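Local coordinates for protein O-methyltransferase, putative (Bacillus cereus, PDB 3DUW) that probably transfers methyl groups from S-adenosylmethionine to oxygen atoms of acceptor substrates, and is captured here with the by-product S-adenosylhomocysteine bound, at residues Leu50-Val54 and Asp135-Ile139; Leu53-Gln57 and Arg158-Ile164. Residues are numbered along the deposited sequence.

Contact 1 (Leu50-Val54 and Asp135-Ile139); sequences LQLLV and DFIFI
Val54 lays its CG2 methyl over the face of the Phe136 ring, 3.8 Å from the centroid and only 7° off the ring normal, a CH-pi contact. This is helix-on-sheet packing in the Rossmann-like fold of class I methyltransferases: residues 50-54 are an inner piece of helix 44-57, and residues 136-139 form a central parallel strand of the sheet. The two axes run nearly antiparallel, at 159°, and approach to 10.6 Å, a separation filled by side chains alone. Along this register Val54 lies opposite Phe136 (CA to CA 7.2 Å) and Leu50 opposite Phe138 (8.8 Å), so one helical turn, closed by the backbone hydrogen bond from Val54 N to Leu50 O (3.0 Å), spans two strand residues of the same face. Both phenylalanines have extended backbones, CA-to-CB bonds that point toward the helix, and t chi1 rotamers that bring the rings up to Leu50, Leu53 and Val54; alternation turns Ile137 to the other face of the sheet. Large flat rings suit this place because they bridge the gap and offer faces to branched aliphatic residues. The edge of Phe136 meets Leu53, CE2 to CG being 3.8 Å. Phe138 also touches the bound S-adenosylhomocysteine, so the packing continues into the cofactor pocket. Leu50, in its m,t rotamer, completes the pattern with a second CH-pi contact, its CD1 lying 3.9 Å from the Phe138 ring centroid.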
loop_
_atom_site.group_PDB
_atom_site.type_symbol
_atom_site.label_atom_id
_atom_site.label_comp_id
_atom_site.label_asym_id
_atom_site.label_seq_id
_atom_site.Cartn_x
_atom_site.Cartn_y
_atom_site.Cartn_z
ATOM N N LEU A 50 -1.562 -0.253 -7.479
ATOM C CA LEU A 50 -1.155 1.015 -8.075
ATOM C C LEU A 50 -2.364 1.816 -8.554
ATOM O O LEU A 50 -2.458 3.015 -8.307
ATOM C CB LEU A 50 -0.205 0.776 -9.246
ATOM C CG LEU A 50 1.185 0.250 -8.874
ATOM C CD1 LEU A 50 1.928 -0.103 -10.146
ATOM C CD2 LEU A 50 1.962 1.291 -8.074
ATOM N N GLN A 51 -3.288 1.154 -9.243
ATOM C CA GLN A 51 -4.478 1.834 -9.736
ATOM C C GLN A 51 -5.251 2.470 -8.586
ATOM O O GLN A 51 -5.651 3.632 -8.656
ATOM C CB GLN A 51 -5.376 0.841 -10.462
ATOM C CG GLN A 51 -6.617 1.450 -11.074
ATOM C CD GLN A 51 -7.439 0.409 -11.784
ATOM O OE1 GLN A 51 -8.079 -0.423 -11.155
ATOM N NE2 GLN A 51 -7.402 0.432 -13.105
ATOM N N LEU A 52 -5.468 1.700 -7.525
ATOM C CA LEU A 52 -6.205 2.204 -6.379
ATOM C C LEU A 52 -5.476 3.355 -5.697
ATOM O O LEU A 52 -6.108 4.324 -5.280
ATOM C CB LEU A 52 -6.469 1.070 -5.384
ATOM C CG LEU A 52 -7.451 0.004 -5.888
ATOM C CD1 LEU A 52 -7.466 -1.179 -4.934
ATOM C CD2 LEU A 52 -8.845 0.608 -6.037
ATOM N N LEU A 53 -4.152 3.272 -5.596
ATOM C CA LEU A 53 -3.410 4.346 -4.949
ATOM C C LEU A 53 -3.535 5.626 -5.770
ATOM O O LEU A 53 -3.635 6.722 -5.217
ATOM C CB LEU A 53 -1.938 3.963 -4.781
ATOM C CG LEU A 53 -1.162 4.830 -3.783
ATOM C CD1 LEU A 53 -1.842 4.793 -2.415
ATOM C CD2 LEU A 53 0.275 4.332 -3.690
ATOM N N VAL A 54 -3.527 5.488 -7.093
ATOM C CA VAL A 54 -3.678 6.640 -7.973
ATOM C C VAL A 54 -5.050 7.276 -7.728
ATOM O O VAL A 54 -5.174 8.498 -7.659
ATOM C CB VAL A 54 -3.553 6.220 -9.457
ATOM C CG1 VAL A 54 -4.115 7.307 -10.369
ATOM C CG2 VAL A 54 -2.088 5.964 -9.793
ATOM N N ASP A 135 2.278 14.233 -9.898
ATOM C CA ASP A 135 1.672 13.945 -8.600
ATOM C C ASP A 135 1.902 12.511 -8.133
ATOM O O ASP A 135 1.742 12.215 -6.952
ATOM C CB ASP A 135 0.154 14.179 -8.639
ATOM C CG ASP A 135 -0.242 15.373 -9.479
ATOM O OD1 ASP A 135 0.290 16.476 -9.243
ATOM O OD2 ASP A 135 -1.100 15.205 -10.373
ATOM N N PHE A 136 2.264 11.628 -9.058
ATOM C CA PHE A 136 2.478 10.219 -8.735
ATOM C C PHE A 136 3.610 9.718 -9.627
ATOM O O PHE A 136 3.559 9.870 -10.846
ATOM C CB PHE A 136 1.179 9.451 -9.005
ATOM C CG PHE A 136 1.163 8.050 -8.466
ATOM C CD1 PHE A 136 1.875 7.034 -9.096
ATOM C CD2 PHE A 136 0.411 7.740 -7.340
ATOM C CE1 PHE A 136 1.833 5.726 -8.612
ATOM C CE2 PHE A 136 0.364 6.437 -6.850
ATOM C CZ PHE A 136 1.076 5.430 -7.488
ATOM N N ILE A 137 4.631 9.123 -9.017
ATOM C CA ILE A 137 5.788 8.637 -9.762
ATOM C C ILE A 137 6.089 7.177 -9.425
ATOM O O ILE A 137 6.260 6.821 -8.253
ATOM C CB ILE A 137 7.023 9.514 -9.451
ATOM C CG1 ILE A 137 6.687 10.984 -9.739
ATOM C CG2 ILE A 137 8.218 9.064 -10.275
ATOM C CD1 ILE A 137 7.765 11.960 -9.335
ATOM N N PHE A 138 6.145 6.340 -10.457
ATOM C CA PHE A 138 6.412 4.914 -10.293
ATOM C C PHE A 138 7.782 4.607 -10.880
ATOM O O PHE A 138 7.993 4.743 -12.086
ATOM C CB PHE A 138 5.324 4.094 -11.003
ATOM C CG PHE A 138 5.473 2.600 -10.850
ATOM C CD1 PHE A 138 5.774 2.036 -9.613
ATOM C CD2 PHE A 138 5.281 1.754 -11.938
ATOM C CE1 PHE A 138 5.881 0.648 -9.465
ATOM C CE2 PHE A 138 5.386 0.370 -11.798
ATOM C CZ PHE A 138 5.686 -0.183 -10.558
ATOM N N ILE A 139 8.715 4.221 -10.015
ATOM C CA ILE A 139 10.076 3.901 -10.433
ATOM C C ILE A 139 10.182 2.388 -10.559
ATOM O O ILE A 139 10.188 1.668 -9.556
ATOM C CB ILE A 139 11.096 4.434 -9.410
ATOM C CG1 ILE A 139 10.873 5.935 -9.205
ATOM C CG2 ILE A 139 12.508 4.170 -9.903
ATOM C CD1 ILE A 139 11.779 6.570 -8.167
#

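Contact 2 (Leu53-Gln57 and Arg158-Ile164); sequences LVQIQ and RPGTVII
A mixed apolar and polar contact joins the C-terminal turn of helix 44-57 to the start of strand 162-166 and the loop leading into it, beside the subunit interface. The helix and strand axes are 10.9 Å apart and almost antiparallel (171°), with Gln57 opposite Val162 (CA to CA 8.1 Å). Leu53, one turn earlier, uses its t,p rotamer to bring CD2 to 3.7 Å from Ile164 CD1 and 4.1 Å from Val162 CG1; beta-branched residues suit the extended strand, and Ile163 between them points away. Gln57, with chi1 and chi2 both t, reaches past Val162, its NE2 3.5 Å from CG2, to lie 3.1 Å from Gly160 O; that amide probably donates a hydrogen bond to Asp135 O. Arg158 to Thr161 form a type II beta turn, closed by Thr161 N to Arg158 O (2.9 Å) and braced by a hydrogen bond from Arg158 N to Thr161 OG1 (2.9 Å); the same hydroxyl also hydrogen-bonds Phe134 O. Gly160 has phi near 103°, where a CB would jam against the preceding carbonyl. Ile56 of the second subunit packs on Gln57 and Val162. Such a helix, running antiparallel to the parallel strands it covers, is typical of the Rossmann-like methyltransferase fold.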
loop_
_atom_site.group_PDB
_atom_site.type_symbol
_atom_site.label_atom_id
_atom_site.label_comp_id
_atom_site.label_asym_id
_atom_site.label_seq_id
_atom_site.Cartn_x
_atom_site.Cartn_y
_atom_site.Cartn_z
ATOM N N LEU A 53 -4.152 3.272 -5.596
ATOM C CA LEU A 53 -3.410 4.346 -4.949
ATOM C C LEU A 53 -3.535 5.626 -5.770
ATOM O O LEU A 53 -3.635 6.722 -5.217
ATOM C CB LEU A 53 -1.938 3.963 -4.781
ATOM C CG LEU A 53 -1.162 4.830 -3.783
ATOM C CD1 LEU A 53 -1.842 4.793 -2.415
ATOM C CD2 LEU A 53 0.275 4.332 -3.690
ATOM N N VAL A 54 -3.527 5.488 -7.093
ATOM C CA VAL A 54 -3.678 6.640 -7.973
ATOM C C VAL A 54 -5.050 7.276 -7.728
ATOM O O VAL A 54 -5.174 8.498 -7.659
ATOM C CB VAL A 54 -3.553 6.220 -9.457
ATOM C CG1 VAL A 54 -4.115 7.307 -10.369
ATOM C CG2 VAL A 54 -2.088 5.964 -9.793
ATOM N N GLN A 55 -6.076 6.444 -7.572
ATOM C CA GLN A 55 -7.425 6.950 -7.335
ATOM C C GLN A 55 -7.529 7.609 -5.964
ATOM O O GLN A 55 -8.171 8.649 -5.818
ATOM C CB GLN A 55 -8.445 5.814 -7.457
ATOM C CG GLN A 55 -8.429 5.138 -8.821
ATOM C CD GLN A 55 -9.424 4.004 -8.942
ATOM O OE1 GLN A 55 -9.503 3.137 -8.073
ATOM N NE2 GLN A 55 -10.178 3.995 -10.033
ATOM N N ILE A 56 -6.886 7.014 -4.963
ATOM C CA ILE A 56 -6.917 7.557 -3.610
ATOM C C ILE A 56 -6.276 8.937 -3.579
ATOM O O ILE A 56 -6.792 9.857 -2.943
ATOM C CB ILE A 56 -6.196 6.620 -2.623
ATOM C CG1 ILE A 56 -6.999 5.328 -2.480
ATOM C CG2 ILE A 56 -6.032 7.300 -1.270
ATOM C CD1 ILE A 56 -6.280 4.234 -1.735
ATOM N N GLN A 57 -5.154 9.088 -4.268
ATOM C CA GLN A 57 -4.490 10.380 -4.309
ATOM C C GLN A 57 -5.211 11.341 -5.242
ATOM O O GLN A 57 -5.117 12.557 -5.080
ATOM C CB GLN A 57 -3.050 10.247 -4.792
ATOM C CG GLN A 57 -2.440 11.607 -5.098
ATOM C CD GLN A 57 -1.028 11.537 -5.603
ATOM O OE1 GLN A 57 -0.716 10.762 -6.505
ATOM N NE2 GLN A 57 -0.158 12.367 -5.032
ATOM N N ARG A 158 5.881 17.742 -6.603
ATOM C CA ARG A 158 5.201 18.861 -5.961
ATOM C C ARG A 158 4.898 18.366 -4.551
ATOM O O ARG A 158 4.911 17.160 -4.299
ATOM C CB ARG A 158 3.888 19.213 -6.679
ATOM C CG ARG A 158 2.787 18.155 -6.578
ATOM C CD ARG A 158 1.440 18.705 -7.041
ATOM N NE ARG A 158 0.371 17.706 -7.013
ATOM C CZ ARG A 158 -0.087 17.111 -5.914
ATOM N NH1 ARG A 158 0.427 17.404 -4.729
ATOM N NH2 ARG A 158 -1.072 16.224 -6.000
ATOM N N PRO A 159 4.652 19.280 -3.604
ATOM C CA PRO A 159 4.354 18.806 -2.251
ATOM C C PRO A 159 3.146 17.879 -2.322
ATOM O O PRO A 159 2.124 18.230 -2.911
ATOM C CB PRO A 159 4.059 20.098 -1.494
ATOM C CG PRO A 159 4.962 21.086 -2.176
ATOM C CD PRO A 159 4.757 20.750 -3.637
ATOM N N GLY A 160 3.270 16.690 -1.741
ATOM C CA GLY A 160 2.171 15.745 -1.776
ATOM C C GLY A 160 2.369 14.636 -2.793
ATOM O O GLY A 160 1.617 13.669 -2.806
ATOM N N THR A 161 3.376 14.772 -3.649
ATOM C CA THR A 161 3.653 13.750 -4.656
ATOM C C THR A 161 3.935 12.400 -4.008
ATOM O O THR A 161 4.631 12.315 -2.996
ATOM C CB THR A 161 4.870 14.136 -5.531
ATOM O OG1 THR A 161 4.504 15.209 -6.406
ATOM C CG2 THR A 161 5.344 12.950 -6.363
ATOM N N VAL A 162 3.374 11.351 -4.598
ATOM C CA VAL A 162 3.582 9.994 -4.114
ATOM C C VAL A 162 4.610 9.321 -5.018
ATOM O O VAL A 162 4.538 9.440 -6.242
ATOM C CB VAL A 162 2.275 9.173 -4.163
ATOM C CG1 VAL A 162 2.558 7.707 -3.831
ATOM C CG2 VAL A 162 1.264 9.749 -3.187
ATOM N N ILE A 163 5.575 8.640 -4.411
ATOM C CA ILE A 163 6.599 7.927 -5.163
ATOM C C ILE A 163 6.574 6.464 -4.744
ATOM O O ILE A 163 6.651 6.152 -3.553
ATOM C CB ILE A 163 8.016 8.483 -4.879
ATOM C CG1 ILE A 163 8.098 9.955 -5.294
ATOM C CG2 ILE A 163 9.059 7.659 -5.630
ATOM C CD1 ILE A 163 9.384 10.647 -4.866
ATOM N N ILE A 164 6.435 5.571 -5.717
ATOM C CA ILE A 164 6.445 4.141 -5.442
ATOM C C ILE A 164 7.668 3.570 -6.136
ATOM O O ILE A 164 7.867 3.804 -7.332
ATOM C CB ILE A 164 5.209 3.420 -6.021
ATOM C CG1 ILE A 164 3.938 3.877 -5.299
ATOM C CG2 ILE A 164 5.388 1.907 -5.894
ATOM C CD1 ILE A 164 3.870 3.457 -3.844
#

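Both contacts use helix 44-57 against neighbouring parallel strands, sharing Leu53, whose side chain meets Phe136 in contact 1 and Val162 and Ile164 in contact 2. Contact 1 is wholly buried and apolar, with Phe138 reaching the cofactor pocket. The centre of contact 2 lies about 13 Å from the centre of the chain, against about 8 Å for contact 1, and contact 2 is only partly buried, so polar side chains join its aliphatic ones. Asp135 couples the two: its OD1 forms a salt bridge with Arg158 NE (2.5 Å), and its O probably accepts a hydrogen bond from Gln57 NE2 (2.7 Å). At the dimer interface, Leu53 packs on Leu53 of the second subunit.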